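Side-chain contacts in putative acetylornithine deacetylase (Sulfolobus tokodaii, PDB 3VPB), which probably catalyses the ATP-dependent coupling of glutamate to the C-terminal glutamate of the carrier protein LysW, a step in arginine biosynthesis: residues G231-I236 and Q270-Y275; K258-M261 and N265-V268. All coordinates share one frame; numbering follows the deposited sequence.

Contact 1 (G231-I236 and Q270-Y275); sequences GEFVSI and QKLVEY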
loop_
_atom_site.group_PDB
_atom_site.type_symbol
_atom_site.label_atom_id
_atom_site.label_comp_id
_atom_site.label_asym_id
_atom_site.label_seq_id
_atom_site.Cartn_x
_atom_site.Cartn_y
_atom_site.Cartn_z
ATOM N N GLY B 231 3.700 25.633 -19.334
ATOM C CA GLY B 231 3.579 24.390 -20.110
ATOM C C GLY B 231 3.640 24.623 -21.612
ATOM O O GLY B 231 3.060 25.574 -22.111
ATOM N N GLU B 232 4.352 23.765 -22.330
ATOM C CA GLU B 232 4.385 23.804 -23.791
ATOM C C GLU B 232 3.281 23.034 -24.480
ATOM O O GLU B 232 2.895 23.364 -25.601
ATOM C CB GLU B 232 5.742 23.316 -24.325
ATOM C CG GLU B 232 6.660 24.471 -24.663
ATOM C CD GLU B 232 7.921 24.018 -25.357
ATOM O OE1 GLU B 232 8.664 23.214 -24.759
ATOM O OE2 GLU B 232 8.162 24.488 -26.488
ATOM N N PHE B 233 2.793 21.960 -23.840
ATOM C CA PHE B 233 1.694 21.197 -24.418
ATOM C C PHE B 233 0.892 20.671 -23.242
ATOM O O PHE B 233 1.247 19.659 -22.654
ATOM C CB PHE B 233 2.198 20.054 -25.320
ATOM C CG PHE B 233 1.125 19.118 -25.827
ATOM C CD1 PHE B 233 -0.105 19.593 -26.278
ATOM C CD2 PHE B 233 1.364 17.744 -25.887
ATOM C CE1 PHE B 233 -1.070 18.723 -26.768
ATOM C CE2 PHE B 233 0.410 16.870 -26.366
ATOM C CZ PHE B 233 -0.814 17.339 -26.810
ATOM N N VAL B 234 -0.159 21.393 -22.868
ATOM C CA VAL B 234 -0.887 21.044 -21.639
ATOM C C VAL B 234 -2.392 21.142 -21.831
ATOM O O VAL B 234 -2.876 21.868 -22.722
ATOM C CB VAL B 234 -0.488 21.940 -20.433
ATOM C CG1 VAL B 234 0.974 21.683 -19.967
ATOM C CG2 VAL B 234 -0.721 23.417 -20.765
ATOM N N SER B 235 -3.134 20.419 -21.000
ATOM C CA SER B 235 -4.574 20.624 -20.964
ATOM C C SER B 235 -4.960 21.389 -19.707
ATOM O O SER B 235 -4.198 21.464 -18.719
ATOM C CB SER B 235 -5.344 19.293 -21.080
ATOM O OG SER B 235 -5.088 18.488 -19.960
ATOM N N ILE B 236 -6.138 22.006 -19.770
ATOM C CA ILE B 236 -6.645 22.806 -18.673
ATOM C C ILE B 236 -8.109 22.429 -18.473
ATOM O O ILE B 236 -8.872 22.298 -19.458
ATOM C CB ILE B 236 -6.574 24.326 -18.977
ATOM C CG1 ILE B 236 -5.215 24.745 -19.556
ATOM C CG2 ILE B 236 -6.834 25.144 -17.701
ATOM C CD1 ILE B 236 -4.995 24.498 -21.105
ATOM N N GLN B 270 -0.884 16.612 -35.213
ATOM C CA GLN B 270 -0.289 17.413 -36.301
ATOM C C GLN B 270 0.131 18.795 -35.817
ATOM O O GLN B 270 1.223 19.290 -36.175
ATOM C CB GLN B 270 -1.292 17.520 -37.475
ATOM C CG GLN B 270 -0.795 18.335 -38.678
ATOM C CD GLN B 270 0.460 17.748 -39.328
ATOM O OE1 GLN B 270 0.670 16.539 -39.329
ATOM N NE2 GLN B 270 1.296 18.619 -39.886
ATOM N N LYS B 271 -0.725 19.440 -35.019
ATOM C CA LYS B 271 -0.393 20.759 -34.463
ATOM C C LYS B 271 0.848 20.712 -33.573
ATOM O O LYS B 271 1.676 21.620 -33.592
ATOM C CB LYS B 271 -1.580 21.353 -33.690
ATOM C CG LYS B 271 -2.806 21.616 -34.576
ATOM C CD LYS B 271 -2.501 22.793 -35.524
ATOM C CE LYS B 271 -3.637 23.015 -36.520
ATOM N NZ LYS B 271 -4.854 23.516 -35.809
ATOM N N LEU B 272 0.966 19.650 -32.791
ATOM C CA LEU B 272 2.153 19.468 -31.937
ATOM C C LEU B 272 3.437 19.333 -32.775
ATOM O O LEU B 272 4.447 20.000 -32.506
ATOM C CB LEU B 272 1.983 18.190 -31.081
ATOM C CG LEU B 272 3.182 17.881 -30.161
ATOM C CD1 LEU B 272 3.449 18.988 -29.164
ATOM C CD2 LEU B 272 2.939 16.552 -29.456
ATOM N N VAL B 273 3.393 18.462 -33.781
ATOM C CA VAL B 273 4.585 18.167 -34.593
ATOM C C VAL B 273 4.952 19.443 -35.355
ATOM O O VAL B 273 6.123 19.818 -35.430
ATOM C CB VAL B 273 4.374 16.956 -35.522
ATOM C CG1 VAL B 273 5.517 16.845 -36.529
ATOM C CG2 VAL B 273 4.335 15.673 -34.691
ATOM N N GLU B 274 3.945 20.147 -35.859
ATOM C CA GLU B 274 4.213 21.441 -36.512
ATOM C C GLU B 274 4.912 22.415 -35.586
ATOM O O GLU B 274 5.894 23.071 -35.993
ATOM C CB GLU B 274 2.913 22.059 -37.014
ATOM C CG GLU B 274 2.404 21.390 -38.267
ATOM C CD GLU B 274 1.047 21.918 -38.728
ATOM O OE1 GLU B 274 0.602 21.514 -39.830
ATOM O OE2 GLU B 274 0.426 22.728 -38.004
ATOM N N TYR B 275 4.398 22.550 -34.361
ATOM C CA TYR B 275 5.006 23.414 -33.356
ATOM C C TYR B 275 6.476 23.043 -33.092
ATOM O O TYR B 275 7.332 23.919 -33.014
ATOM C CB TYR B 275 4.208 23.358 -32.051
ATOM C CG TYR B 275 4.856 24.076 -30.900
ATOM C CD1 TYR B 275 4.732 25.465 -30.758
ATOM C CD2 TYR B 275 5.609 23.377 -29.955
ATOM C CE1 TYR B 275 5.324 26.147 -29.672
ATOM C CE2 TYR B 275 6.206 24.043 -28.887
ATOM C CZ TYR B 275 6.062 25.424 -28.758
ATOM O OH TYR B 275 6.668 26.067 -27.709
#
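Glu232 OE2 is gripped by two phenol groups, Tyr275 OH, which donates to it across the contact, and Tyr280 OH from farther along helix 268-280. The bond from Tyr275 OH to Glu232 OE2 is very short at 2.5 Å, and the oxygen reaches the ring at its edge, 3.1 Å from Tyr275 CE2. Carboxylate and ring are strongly turned against each other, their planes 73° apart, while the two side chains cross at about a right angle. Beyond CG the Glu232 chain runs extended, which carries its carboxylate out to the phenol. The other oxygen, OE1, is hydrogen-bonded to His73, which opens strand 73-75.

Beside this polar pair lies an apolar one. Both methyls of Leu272 rest against the Phe233 ring: CD1 stands 4.1 Å from Phe233 CG, near the root of the ring, and CD2 comes within 4.0 Å of Phe233 CE2 farther out. With CG anti to the backbone N (chi1 179°), the Leu272 branch extends toward the strand. Ile180 and Ile182 of strand 175-182 also touch Phe233.

Thus the helix is held to the start of strand 233-241 by an apolar pair and by a carboxylate with hydrogen bonds on both oxygens. Two phenols and a histidine around Glu232 would be expected to stabilise its negative charge and to limit rotation of the carboxylate.

Contact 2 (K258-M261 and N265-V268); sequences KGFM and NINV. With GLU (glutamic acid), chain M.
Phe260 spans the distance from the bound glutamate to Val268 and Ile266, in the turn after its helix. Its CB lies 3.8 Å from OE2 of the bound glutamate, and the ring then leads away from the ligand, CG being anti to the backbone N (chi1 -169°). Farther out, Phe260 CD2 meets Val268 CG2 at 3.4 Å, a tight apolar approach in which the two side chains cross at about a right angle. CE2 is shared between that methyl and Ile266 CD1, the latter 3.8 Å from it, and CZ ends near the same isoleucine methyl. Leu187 of strand 185-193 touches Phe260, Ile266 and Val268 alike, joining this cluster to the sheet.

Met261, the next residue, goes another way. Its CG is anti to the carbonyl carbon (chi1 -73°) and sits 3.2 Å from Ile266 O, while the chain bends at chi3 and keeps CE near that carbonyl too. Met261 O accepts a weak bond from Asn265 N, where the chain leaves the helix with positive phi. Asn267 then caps the following helix through OD1, which accepts from Gln270 N.

The backbone of the first helix grips the side-chain carboxylate of the glutamate with successive amides: Gly259 N gives OE1 a bond of 2.9 Å at 160°, and Phe260 N reaches OE2. Gly259, with no side chain, lets OE2 come close to its CA. With an alanine in place of Phe260, the methyls of Val268 and Ile266 would probably face a gap, leaving the turn less firmly anchored to the helix that binds the glutamate. Main-chain N-H groups in the first turn of a helix holding a carboxylate are a classic anion-binding arrangement, here formed by the GF motif considered essential for ArgX substrate specificity.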
loop_
_atom_site.group_PDB
_atom_site.type_symbol
_atom_site.label_atom_id
_atom_site.label_comp_id
_atom_site.label_asym_id
_atom_site.label_seq_id
_atom_site.Cartn_x
_atom_site.Cartn_y
_atom_site.Cartn_z
ATOM N N LYS B 258 -8.449 12.324 -27.237
ATOM C CA LYS B 258 -9.456 11.648 -28.083
ATOM C C LYS B 258 -10.811 12.359 -28.070
ATOM O O LYS B 258 -11.479 12.457 -29.108
ATOM C CB LYS B 258 -9.656 10.187 -27.680
ATOM C CG LYS B 258 -8.643 9.244 -28.300
ATOM C CD LYS B 258 -9.098 7.799 -28.128
ATOM C CE LYS B 258 -8.880 7.338 -26.707
ATOM N NZ LYS B 258 -9.888 6.329 -26.324
ATOM N N GLY B 259 -11.221 12.818 -26.895
ATOM C CA GLY B 259 -12.445 13.605 -26.733
ATOM C C GLY B 259 -12.335 14.950 -27.417
ATOM O O GLY B 259 -13.271 15.388 -28.110
ATOM N N PHE B 260 -11.179 15.592 -27.242
ATOM C CA PHE B 260 -10.911 16.898 -27.854
ATOM C C PHE B 260 -11.116 16.777 -29.352
ATOM O O PHE B 260 -11.800 17.625 -29.972
ATOM C CB PHE B 260 -9.486 17.332 -27.501
ATOM C CG PHE B 260 -9.157 18.744 -27.836
ATOM C CD1 PHE B 260 -9.331 19.764 -26.895
ATOM C CD2 PHE B 260 -8.599 19.048 -29.062
ATOM C CE1 PHE B 260 -8.990 21.081 -27.216
ATOM C CE2 PHE B 260 -8.260 20.349 -29.393
ATOM C CZ PHE B 260 -8.432 21.364 -28.469
ATOM N N MET B 261 -10.542 15.722 -29.929
ATOM C CA MET B 261 -10.648 15.508 -31.384
ATOM C C MET B 261 -12.080 15.304 -31.877
ATOM O O MET B 261 -12.459 15.872 -32.893
ATOM C CB MET B 261 -9.735 14.388 -31.859
ATOM C CG MET B 261 -8.285 14.796 -31.857
ATOM S SD MET B 261 -7.235 13.426 -32.336
ATOM C CE MET B 261 -7.619 13.427 -34.108
ATOM N N ASN B 265 -12.667 18.720 -34.052
ATOM C CA ASN B 265 -12.004 18.251 -35.284
ATOM C C ASN B 265 -10.565 18.707 -35.479
ATOM O O ASN B 265 -10.079 18.756 -36.613
ATOM C CB ASN B 265 -12.829 18.626 -36.512
ATOM C CG ASN B 265 -14.210 18.106 -36.434
ATOM O OD1 ASN B 265 -15.177 18.875 -36.453
ATOM N ND2 ASN B 265 -14.332 16.789 -36.323
ATOM N N ILE B 266 -9.886 19.051 -34.387
ATOM C CA ILE B 266 -8.499 19.508 -34.467
ATOM C C ILE B 266 -7.558 18.302 -34.486
ATOM O O ILE B 266 -7.689 17.390 -33.671
ATOM C CB ILE B 266 -8.161 20.503 -33.329
ATOM C CG1 ILE B 266 -8.945 21.812 -33.534
ATOM C CG2 ILE B 266 -6.644 20.749 -33.223
ATOM C CD1 ILE B 266 -9.032 22.695 -32.308
ATOM N N ASN B 267 -6.648 18.274 -35.463
ATOM C CA ASN B 267 -5.590 17.275 -35.504
ATOM C C ASN B 267 -4.496 17.690 -34.504
ATOM O O ASN B 267 -3.514 18.345 -34.856
ATOM C CB ASN B 267 -5.032 17.132 -36.917
ATOM C CG ASN B 267 -4.103 15.936 -37.073
ATOM O OD1 ASN B 267 -3.489 15.465 -36.103
ATOM N ND2 ASN B 267 -3.986 15.432 -38.309
ATOM N N VAL B 268 -4.714 17.341 -33.245
ATOM C CA VAL B 268 -3.792 17.715 -32.148
ATOM C C VAL B 268 -2.350 17.224 -32.381
ATOM O O VAL B 268 -1.398 17.993 -32.194
ATOM C CB VAL B 268 -4.330 17.244 -30.769
ATOM C CG1 VAL B 268 -3.320 17.507 -29.637
ATOM C CG2 VAL B 268 -5.645 17.934 -30.425
HETATM N N GLU M . -8.178 12.606 -19.388
HETATM C CA GLU M . -9.272 13.354 -20.064
HETATM C C GLU M . -10.610 12.841 -19.575
HETATM O O GLU M . -11.574 13.629 -19.568
HETATM C CB GLU M . -9.181 13.197 -21.591
HETATM C CG GLU M . -10.117 14.116 -22.356
HETATM C CD GLU M . -10.014 13.958 -23.873
HETATM O OE1 GLU M . -9.856 12.808 -24.356
HETATM O OE2 GLU M . -10.110 15.007 -24.569
HETATM O OXT GLU M . -10.760 11.651 -19.215
#

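Contacts 1 and 2 lie about 12 Å apart, centre to centre, on the same side of the chain's centre and within the ATP-grasp part of the protein. Along the chain contact 2 is nested in the loop that contact 1 closes: strand 233-241 comes first, then strand 245-252, helix 258-264, the short turn and helix 268-280. They meet directly, Phe233 CZ lying 3.8 Å from Val268 CG1, while Lys271 packs on Ile266. Helix 268-280, capped from contact 2, thus docks through contact 1 on strand 233-241, an inner strand of the five-stranded antiparallel sheet, a continuous route of packing from that sheet to the helix whose amides hold the substrate glutamate.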